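Long-range contacts in galactofuranose-binding protein YtfQ (Escherichia coli, PDB 2VK2), which binds alpha- and beta-galactofuranose in the periplasm and serves as the solute-binding component of the YtfQRT-YjfF ABC transporter: residues A[223-228]-A[242-247]; A[132-137]-A[195-200]. One frame throughout, in Å; residues are numbered along the deposited sequence.

Contact 1: residues A[223-228]-A[242-247]; sequences TGSIDG and NASVEL. With GZL (beta-D-galactofuranose), chain B.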
ATOM      1  N   THR A 223      10.090  11.774  -9.166  1.00  8.58           N
ATOM      2  CA  THR A 223       9.358  10.986  -8.176  1.00  8.70           C
ATOM      3  C   THR A 223       8.630   9.826  -8.838  1.00  8.53           C
ATOM      4  O   THR A 223       8.022   9.972  -9.900  1.00  8.89           O
ATOM      5  CB  THR A 223       8.337  11.834  -7.376  1.00  8.88           C
ATOM      6  OG1 THR A 223       7.151  12.057  -8.154  1.00  9.18           O
ATOM      7  CG2 THR A 223       8.945  13.164  -6.953  1.00  9.21           C
ATOM      8  N   GLY A 224       8.715   8.665  -8.194  1.00  8.16           N
ATOM      9  CA  GLY A 224       7.946   7.487  -8.576  1.00  8.00           C
ATOM     10  C   GLY A 224       7.392   6.878  -7.305  1.00  7.74           C
ATOM     11  O   GLY A 224       8.132   6.673  -6.350  1.00  7.82           O
ATOM     12  N   SER A 225       6.091   6.614  -7.277  1.00  7.69           N
ATOM     13  CA  SER A 225       5.446   6.129  -6.063  1.00  7.65           C
ATOM     14  C   SER A 225       4.198   5.322  -6.398  1.00  7.41           C
ATOM     15  O   SER A 225       3.879   5.124  -7.566  1.00  7.46           O
ATOM     16  CB  SER A 225       5.127   7.300  -5.130  1.00  7.57           C
ATOM     17  OG  SER A 225       4.331   8.277  -5.777  1.00  8.40           O
ATOM     18  N   ILE A 226       3.522   4.822  -5.369  1.00  7.49           N
ATOM     19  CA  ILE A 226       2.404   3.910  -5.559  1.00  7.66           C
ATOM     20  C   ILE A 226       1.224   4.309  -4.683  1.00  7.33           C
ATOM     21  O   ILE A 226       1.407   4.676  -3.526  1.00  7.74           O
ATOM     22  CB  ILE A 226       2.835   2.459  -5.226  1.00  7.60           C
ATOM     23  CG1 ILE A 226       3.941   1.994  -6.185  1.00  8.05           C
ATOM     24  CG2 ILE A 226       1.648   1.501  -5.295  1.00  8.36           C
ATOM     25  CD1 ILE A 226       4.787   0.861  -5.651  1.00  8.69           C
ATOM     26  N   ASP A 227       0.032   4.259  -5.285  1.00  7.26           N
ATOM     27  CA  ASP A 227      -1.295   4.285  -4.624  1.00  7.35           C
ATOM     28  C   ASP A 227      -2.316   4.992  -5.506  1.00  7.54           C
ATOM     29  O   ASP A 227      -3.447   4.535  -5.635  1.00  7.55           O
ATOM     30  CB  ASP A 227      -1.316   4.963  -3.247  1.00  7.52           C
ATOM     31  CG  ASP A 227      -0.900   4.042  -2.117  1.00  7.94           C
ATOM     32  OD1 ASP A 227      -0.794   2.811  -2.314  1.00  7.73           O
ATOM     33  OD2 ASP A 227      -0.686   4.578  -1.018  1.00  7.62           O
ATOM     34  N   GLY A 228      -1.917   6.115  -6.096  1.00  7.79           N
ATOM     35  CA  GLY A 228      -2.840   6.956  -6.844  1.00  8.22           C
ATOM     36  C   GLY A 228      -3.791   7.705  -5.933  1.00  8.47           C
ATOM     37  O   GLY A 228      -4.992   7.745  -6.191  1.00  9.32           O
ATOM     38  N   ASN A 242       6.130  12.695 -10.975  1.00  8.85           N
ATOM     39  CA  ASN A 242       6.278  12.120 -12.320  1.00  8.96           C
ATOM     40  C   ASN A 242       5.494  10.855 -12.622  1.00  9.01           C
ATOM     41  O   ASN A 242       4.990  10.703 -13.728  1.00 10.20           O
ATOM     42  CB  ASN A 242       7.752  11.869 -12.635  1.00  9.03           C
ATOM     43  CG  ASN A 242       8.568  13.122 -12.553  1.00  9.07           C
ATOM     44  OD1 ASN A 242       8.640  13.903 -13.507  1.00 11.25           O
ATOM     45  ND2 ASN A 242       9.168  13.345 -11.408  1.00  7.50           N
ATOM     46  N   ALA A 243       5.418   9.931 -11.669  1.00  8.70           N
ATOM     47  CA  ALA A 243       4.837   8.618 -11.946  1.00  8.46           C
ATOM     48  C   ALA A 243       4.205   8.015 -10.701  1.00  8.48           C
ATOM     49  O   ALA A 243       4.788   8.062  -9.620  1.00  8.30           O
ATOM     50  CB  ALA A 243       5.913   7.685 -12.497  1.00  8.52           C
ATOM     51  N   SER A 244       3.008   7.457 -10.858  1.00  8.29           N
ATOM     52  CA  SER A 244       2.359   6.735  -9.767  1.00  8.64           C
ATOM     53  C   SER A 244       1.541   5.562 -10.281  1.00  8.97           C
ATOM     54  O   SER A 244       0.878   5.658 -11.310  1.00 10.27           O
ATOM     55  CB  SER A 244       1.458   7.665  -8.955  1.00  8.58           C
ATOM     56  OG  SER A 244       0.822   6.958  -7.894  1.00  8.88           O
ATOM     57  N   VAL A 245       1.567   4.464  -9.534  1.00  8.85           N
ATOM     58  CA  VAL A 245       0.779   3.284  -9.856  1.00  8.70           C
ATOM     59  C   VAL A 245      -0.490   3.282  -9.011  1.00  8.87           C
ATOM     60  O   VAL A 245      -0.427   3.362  -7.785  1.00  8.80           O
ATOM     61  CB  VAL A 245       1.580   1.994  -9.593  1.00  8.69           C
ATOM     62  CG1 VAL A 245       0.713   0.770  -9.836  1.00  8.77           C
ATOM     63  CG2 VAL A 245       2.817   1.953 -10.479  1.00  9.22           C
ATOM     64  N   GLU A 246      -1.640   3.183  -9.670  1.00  9.12           N
ATOM     65  CA  GLU A 246      -2.921   3.157  -8.977  1.00 10.07           C
ATOM     66  C   GLU A 246      -3.125   1.853  -8.211  1.00  9.29           C
ATOM     67  O   GLU A 246      -2.855   0.773  -8.732  1.00  9.11           O
ATOM     68  CB  GLU A 246      -4.063   3.324  -9.977  1.00 10.36           C
ATOM     69  CG  GLU A 246      -5.440   3.375  -9.345  1.00 12.25           C
ATOM     70  CD  GLU A 246      -6.550   3.243 -10.365  1.00 13.20           C
ATOM     71  OE1 GLU A 246      -7.139   4.277 -10.732  1.00 16.95           O
ATOM     72  OE2 GLU A 246      -6.833   2.106 -10.801  1.00 17.20           O
ATOM     73  N   LEU A 247      -3.628   1.981  -6.985  1.00  8.92           N
ATOM     74  CA  LEU A 247      -4.044   0.854  -6.159  1.00  8.77           C
ATOM     75  C   LEU A 247      -5.485   1.100  -5.740  1.00  8.84           C
ATOM     76  O   LEU A 247      -5.777   2.110  -5.103  1.00  8.54           O
ATOM     77  CB  LEU A 247      -3.162   0.763  -4.917  1.00  8.70           C
ATOM     78  CG  LEU A 247      -3.544  -0.294  -3.875  1.00  8.74           C
ATOM     79  CD1 LEU A 247      -3.329  -1.694  -4.428  1.00  9.53           C
ATOM     80  CD2 LEU A 247      -2.746  -0.083  -2.609  1.00  9.14           C
TER
HETATM   81  C6  GZL B1298      -1.194  -1.367   0.159  0.50  7.98           C
HETATM   82  C5  GZL B1298      -0.734  -1.137   1.405  0.50  7.34           C
HETATM   83  C4  GZL B1298      -0.050   0.148   1.832  0.50  6.57           C
HETATM   84  C3  GZL B1298      -0.135   1.397   0.997  0.50  7.04           C
HETATM   85  C2  GZL B1298      -0.411   2.441   1.766  0.50  6.32           C
HETATM   86  O6  GZL B1298      -1.770  -2.527  -0.169  0.50  8.31           O
HETATM   87  O5  GZL B1298      -0.792  -2.119   2.312  0.50  5.34           O
HETATM   88  O4  GZL B1298      -0.551   0.575   3.106  0.50  6.19           O
HETATM   89  O3  GZL B1298       0.126   1.416  -0.305  0.50  6.48           O
HETATM   90  C1  GZL B1298      -0.668   2.001   3.162  0.50  6.17           C
HETATM   91  O2  GZL B1298      -0.499   3.727   1.421  0.50  4.73           O
HETATM   92  O1  GZL B1298       0.291   2.534   4.070  0.50  6.43           O
HETATM   93  O   HOH W   1       5.392  10.000  -7.767  1.00  9.10           O

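Contact 2: residues A[132-137]-A[195-200]; sequences VELQGT and VYAHND. With GZL (beta-D-galactofuranose), chain B.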
ATOM      1  N   VAL A 132      17.105   7.393  -4.387  1.00  8.38           N
ATOM      2  CA  VAL A 132      16.905   7.223  -2.955  1.00  8.46           C
ATOM      3  C   VAL A 132      15.527   6.597  -2.755  1.00  8.20           C
ATOM      4  O   VAL A 132      14.556   6.983  -3.416  1.00  8.16           O
ATOM      5  CB  VAL A 132      17.069   8.545  -2.167  1.00  8.44           C
ATOM      6  CG1 VAL A 132      18.472   9.109  -2.373  1.00  8.87           C
ATOM      7  CG2 VAL A 132      16.008   9.574  -2.556  1.00  9.10           C
ATOM      8  N   GLU A 133      15.458   5.603  -1.873  1.00  8.19           N
ATOM      9  CA  GLU A 133      14.246   4.820  -1.679  1.00  8.06           C
ATOM     10  C   GLU A 133      13.640   5.072  -0.307  1.00  8.10           C
ATOM     11  O   GLU A 133      14.318   4.938   0.710  1.00  8.22           O
ATOM     12  CB  GLU A 133      14.554   3.330  -1.852  1.00  7.99           C
ATOM     13  CG  GLU A 133      13.348   2.406  -1.649  1.00  8.32           C
ATOM     14  CD  GLU A 133      13.688   0.947  -1.853  1.00  8.57           C
ATOM     15  OE1 GLU A 133      14.792   0.530  -1.441  1.00 10.06           O
ATOM     16  OE2 GLU A 133      12.849   0.215  -2.416  1.00  8.66           O
ATOM     17  N   LEU A 134      12.362   5.436  -0.296  1.00  7.84           N
ATOM     18  CA  LEU A 134      11.587   5.534   0.927  1.00  8.02           C
ATOM     19  C   LEU A 134      10.740   4.271   1.021  1.00  7.89           C
ATOM     20  O   LEU A 134       9.746   4.121   0.310  1.00  7.65           O
ATOM     21  CB  LEU A 134      10.705   6.784   0.915  1.00  8.26           C
ATOM     22  CG  LEU A 134      11.476   8.108   0.887  1.00  8.92           C
ATOM     23  CD1 LEU A 134      10.539   9.281   0.633  1.00  9.22           C
ATOM     24  CD2 LEU A 134      12.244   8.311   2.183  1.00 10.30           C
ATOM     25  N   GLN A 135      11.155   3.346   1.882  1.00  8.08           N
ATOM     26  CA  GLN A 135      10.448   2.081   2.032  1.00  8.30           C
ATOM     27  C   GLN A 135       9.222   2.229   2.910  1.00  8.15           C
ATOM     28  O   GLN A 135       9.135   3.131   3.734  1.00  8.25           O
ATOM     29  CB  GLN A 135      11.345   1.013   2.661  1.00  8.19           C
ATOM     30  CG  GLN A 135      12.615   0.704   1.903  1.00  9.32           C
ATOM     31  CD  GLN A 135      13.348  -0.483   2.496  1.00 10.07           C
ATOM     32  OE1 GLN A 135      12.728  -1.434   2.982  1.00 13.90           O
ATOM     33  NE2 GLN A 135      14.673  -0.438   2.459  1.00 12.03           N
ATOM     34  N   GLY A 136       8.288   1.302   2.748  1.00  8.27           N
ATOM     35  CA  GLY A 136       7.159   1.193   3.650  1.00  8.53           C
ATOM     36  C   GLY A 136       7.575   0.574   4.970  1.00  8.85           C
ATOM     37  O   GLY A 136       8.753   0.303   5.206  1.00  8.91           O
ATOM     38  N   THR A 137       6.585   0.357   5.826  1.00  9.28           N
ATOM     39  CA  THR A 137       6.770  -0.251   7.135  1.00  9.54           C
ATOM     40  C   THR A 137       7.623  -1.513   7.057  1.00  9.53           C
ATOM     41  O   THR A 137       7.375  -2.388   6.232  1.00  9.09           O
ATOM     42  CB  THR A 137       5.396  -0.595   7.729  1.00  9.77           C
ATOM     43  OG1 THR A 137       4.637   0.611   7.874  1.00 10.34           O
ATOM     44  CG2 THR A 137       5.528  -1.289   9.080  1.00 10.57           C
ATOM     45  N   VAL A 195      13.561   9.942  -6.387  1.00  8.02           N
ATOM     46  CA  VAL A 195      13.086   9.298  -5.168  1.00  7.98           C
ATOM     47  C   VAL A 195      12.001   8.292  -5.531  1.00  7.72           C
ATOM     48  O   VAL A 195      11.043   8.620  -6.235  1.00  7.65           O
ATOM     49  CB  VAL A 195      12.577  10.308  -4.099  1.00  7.96           C
ATOM     50  CG1 VAL A 195      11.533  11.267  -4.674  1.00  8.66           C
ATOM     51  CG2 VAL A 195      12.020   9.567  -2.880  1.00  8.18           C
ATOM     52  N   TYR A 196      12.198   7.058  -5.068  1.00  7.56           N
ATOM     53  CA  TYR A 196      11.233   5.979  -5.207  1.00  7.52           C
ATOM     54  C   TYR A 196      10.615   5.770  -3.840  1.00  7.42           C
ATOM     55  O   TYR A 196      11.312   5.396  -2.897  1.00  7.86           O
ATOM     56  CB  TYR A 196      11.923   4.691  -5.675  1.00  7.55           C
ATOM     57  CG  TYR A 196      11.039   3.458  -5.629  1.00  7.51           C
ATOM     58  CD1 TYR A 196       9.753   3.477  -6.165  1.00  7.83           C
ATOM     59  CD2 TYR A 196      11.491   2.270  -5.056  1.00  7.37           C
ATOM     60  CE1 TYR A 196       8.939   2.358  -6.123  1.00  7.43           C
ATOM     61  CE2 TYR A 196      10.681   1.140  -5.014  1.00  7.54           C
ATOM     62  CZ  TYR A 196       9.409   1.191  -5.553  1.00  7.28           C
ATOM     63  OH  TYR A 196       8.583   0.089  -5.529  1.00  7.60           O
ATOM     64  N   ALA A 197       9.317   6.023  -3.721  1.00  7.37           N
ATOM     65  CA  ALA A 197       8.627   5.834  -2.453  1.00  7.71           C
ATOM     66  C   ALA A 197       7.606   4.719  -2.596  1.00  7.56           C
ATOM     67  O   ALA A 197       6.857   4.667  -3.571  1.00  7.62           O
ATOM     68  CB  ALA A 197       7.957   7.118  -2.014  1.00  7.83           C
ATOM     69  N   HIS A 198       7.567   3.827  -1.611  1.00  7.38           N
ATOM     70  CA  HIS A 198       6.640   2.696  -1.650  1.00  7.42           C
ATOM     71  C   HIS A 198       5.176   3.111  -1.556  1.00  7.46           C
ATOM     72  O   HIS A 198       4.302   2.331  -1.908  1.00  7.90           O
ATOM     73  CB  HIS A 198       6.974   1.688  -0.556  1.00  7.36           C
ATOM     74  CG  HIS A 198       8.268   0.976  -0.777  1.00  7.12           C
ATOM     75  ND1 HIS A 198       8.679  -0.062   0.027  1.00  7.45           N
ATOM     76  CD2 HIS A 198       9.232   1.138  -1.714  1.00  7.44           C
ATOM     77  CE1 HIS A 198       9.853  -0.497  -0.394  1.00  7.79           C
ATOM     78  NE2 HIS A 198      10.208   0.208  -1.452  1.00  7.77           N
ATOM     79  N   ASN A 199       4.904   4.330  -1.092  1.00  7.48           N
ATOM     80  CA  ASN A 199       3.589   4.925  -1.300  1.00  7.47           C
ATOM     81  C   ASN A 199       3.671   6.401  -1.664  1.00  7.79           C
ATOM     82  O   ASN A 199       4.692   7.053  -1.439  1.00  7.52           O
ATOM     83  CB  ASN A 199       2.615   4.654  -0.129  1.00  7.42           C
ATOM     84  CG  ASN A 199       2.849   5.534   1.097  1.00  7.29           C
ATOM     85  OD1 ASN A 199       3.877   6.181   1.247  1.00  8.33           O
ATOM     86  ND2 ASN A 199       1.880   5.520   2.008  1.00  7.09           N
ATOM     87  N   ASP A 200       2.590   6.903  -2.256  1.00  7.82           N
ATOM     88  CA  ASP A 200       2.494   8.310  -2.645  1.00  8.09           C
ATOM     89  C   ASP A 200       2.711   9.253  -1.470  1.00  8.36           C
ATOM     90  O   ASP A 200       3.394  10.261  -1.608  1.00  8.17           O
ATOM     91  CB  ASP A 200       1.114   8.635  -3.231  1.00  8.08           C
ATOM     92  CG  ASP A 200       0.859   8.001  -4.588  1.00  7.75           C
ATOM     93  OD1 ASP A 200       1.803   7.672  -5.344  1.00  7.97           O
ATOM     94  OD2 ASP A 200      -0.331   7.856  -4.906  1.00  8.51           O
TER
HETATM   95  C6  GZL B1298      -1.194  -1.367   0.159  0.50  7.98           C
HETATM   96  C5  GZL B1298      -0.734  -1.137   1.405  0.50  7.34           C
HETATM   97  C4  GZL B1298      -0.050   0.148   1.832  0.50  6.57           C
HETATM   98  C3  GZL B1298      -0.135   1.397   0.997  0.50  7.04           C
HETATM   99  C2  GZL B1298      -0.411   2.441   1.766  0.50  6.32           C
HETATM  100  O6  GZL B1298      -1.770  -2.527  -0.169  0.50  8.31           O
HETATM  101  O5  GZL B1298      -0.792  -2.119   2.312  0.50  5.34           O
HETATM  102  O4  GZL B1298      -0.551   0.575   3.106  0.50  6.19           O
HETATM  103  O3  GZL B1298       0.126   1.416  -0.305  0.50  6.48           O
HETATM  104  C1  GZL B1298      -0.668   2.001   3.162  0.50  6.17           C
HETATM  105  O2  GZL B1298      -0.499   3.727   1.421  0.50  4.73           O
HETATM  106  O1  GZL B1298       0.291   2.534   4.070  0.50  6.43           O

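Contact 1: residues A[223-228]-A[242-247]
Ser225 and Ser244 pair side by side, with both hydroxyls on the same face of the sheet. Their closest contact is the CA-H...O contact from Ser244 CA to Ser225 O, 3.1 Å. They lie in parallel strands of a beta-alpha-beta unit whose connection is helix 230-237, in the periplasmic binding protein fold. The strand axes run 4.8 Å apart at 9°. The middle is tight and regular. Ser225 N donates to Ala243 O, and Ser225 O receives Val245 N. On one face Ile226 and Val245 run alongside each other, with Ile226 CG1 4.1 Å from Val245 CB. On the other, both serine hydroxyls reach OD1 of Asp200.

The end at Thr223 and Asn242 is looser. Asn242 is partly exposed, and the bond from Ala243 N to Thr223 O is weak. Thr223 OG1 sits between its backbone N and carbonyl carbon (chi1 79°), where it accepts Asn242 N at 3.1 Å. A water links Thr223 OG1, Ser225 OG and Ala243 O.

At the other end the chain turns at Ile226, toward the ligand pocket. Past the turn, Asp227 N meets Val245 O at 2.7 Å. Leu247 CD2 packs against C6 of the sugar at 3.4 Å and beside Asp227 OD1. The Asp227 carboxylate grips two sugar hydroxyls: GZL O3 donates to Asp227 OD1 and GZL O2 to Asp227 OD2, each at 2.6 Å.

Contact 2: residues A[132-137]-A[195-200]
This is a buried pairing of two parallel strands, Val132 to Gln135 with Val195 to Ala197, inside the sheet of one lobe of the periplasmic binding protein fold. The axes lie 4.6 Å apart at 15°. Tyr196 N donates to Val132 O, Leu134 N to Tyr196 O, and His198 N to Leu134 O.

The Val132, Leu134, Val195 and Ala197 side chains form an apolar face. Leu134 CD1 meets Val195 CG2 at 3.8 Å, and helices 172-185 and 200-212 pack on this side. The face with Glu133 and Tyr196 carries polar groups as well as the Tyr196 ring, stacked with Phe150. Glu133 OE2 lies at the edge of that ring, and OE1 has a hydrogen bond with Ser165 OG and a salt bridge with Lys147.

His198 starts the loop after its strand. With chi1 at -68°, CG beside the backbone N, the ring lies along residues 133-136. Gln135 CA sits over one ring face, 3.6 Å from the centroid, in a CH-pi contact. Next, Asn199 N-caps helix 200-212 through OD1 and donates ND2 almost straight to GZL O2. His198 NE2 donates to Glu133 OE2 at 2.8 Å, from above the carboxylate plane.

Contacts 1 and 2 are neighbours in one mixed sheet, with centres about 10 Å apart. The sheet runs 160-167, 129-135, 194-197, 222-225, 243-246, 278-280. The two pairs are adjacent, so together they span four consecutive strands. Along the chain they come in series: contact 2 closes before contact 1 opens. Helix 200-212 starts at Asp200, the end of contact 2, runs on toward contact 1 and packs on both. They meet directly where Asp200 N is probably hydrogen-bonded to Ile226 O. Asn199 from one contact and Asp227 from the other both bind O2 of the sugar, so the C-terminal ends of neighbouring strands form part of the galactofuranose pocket.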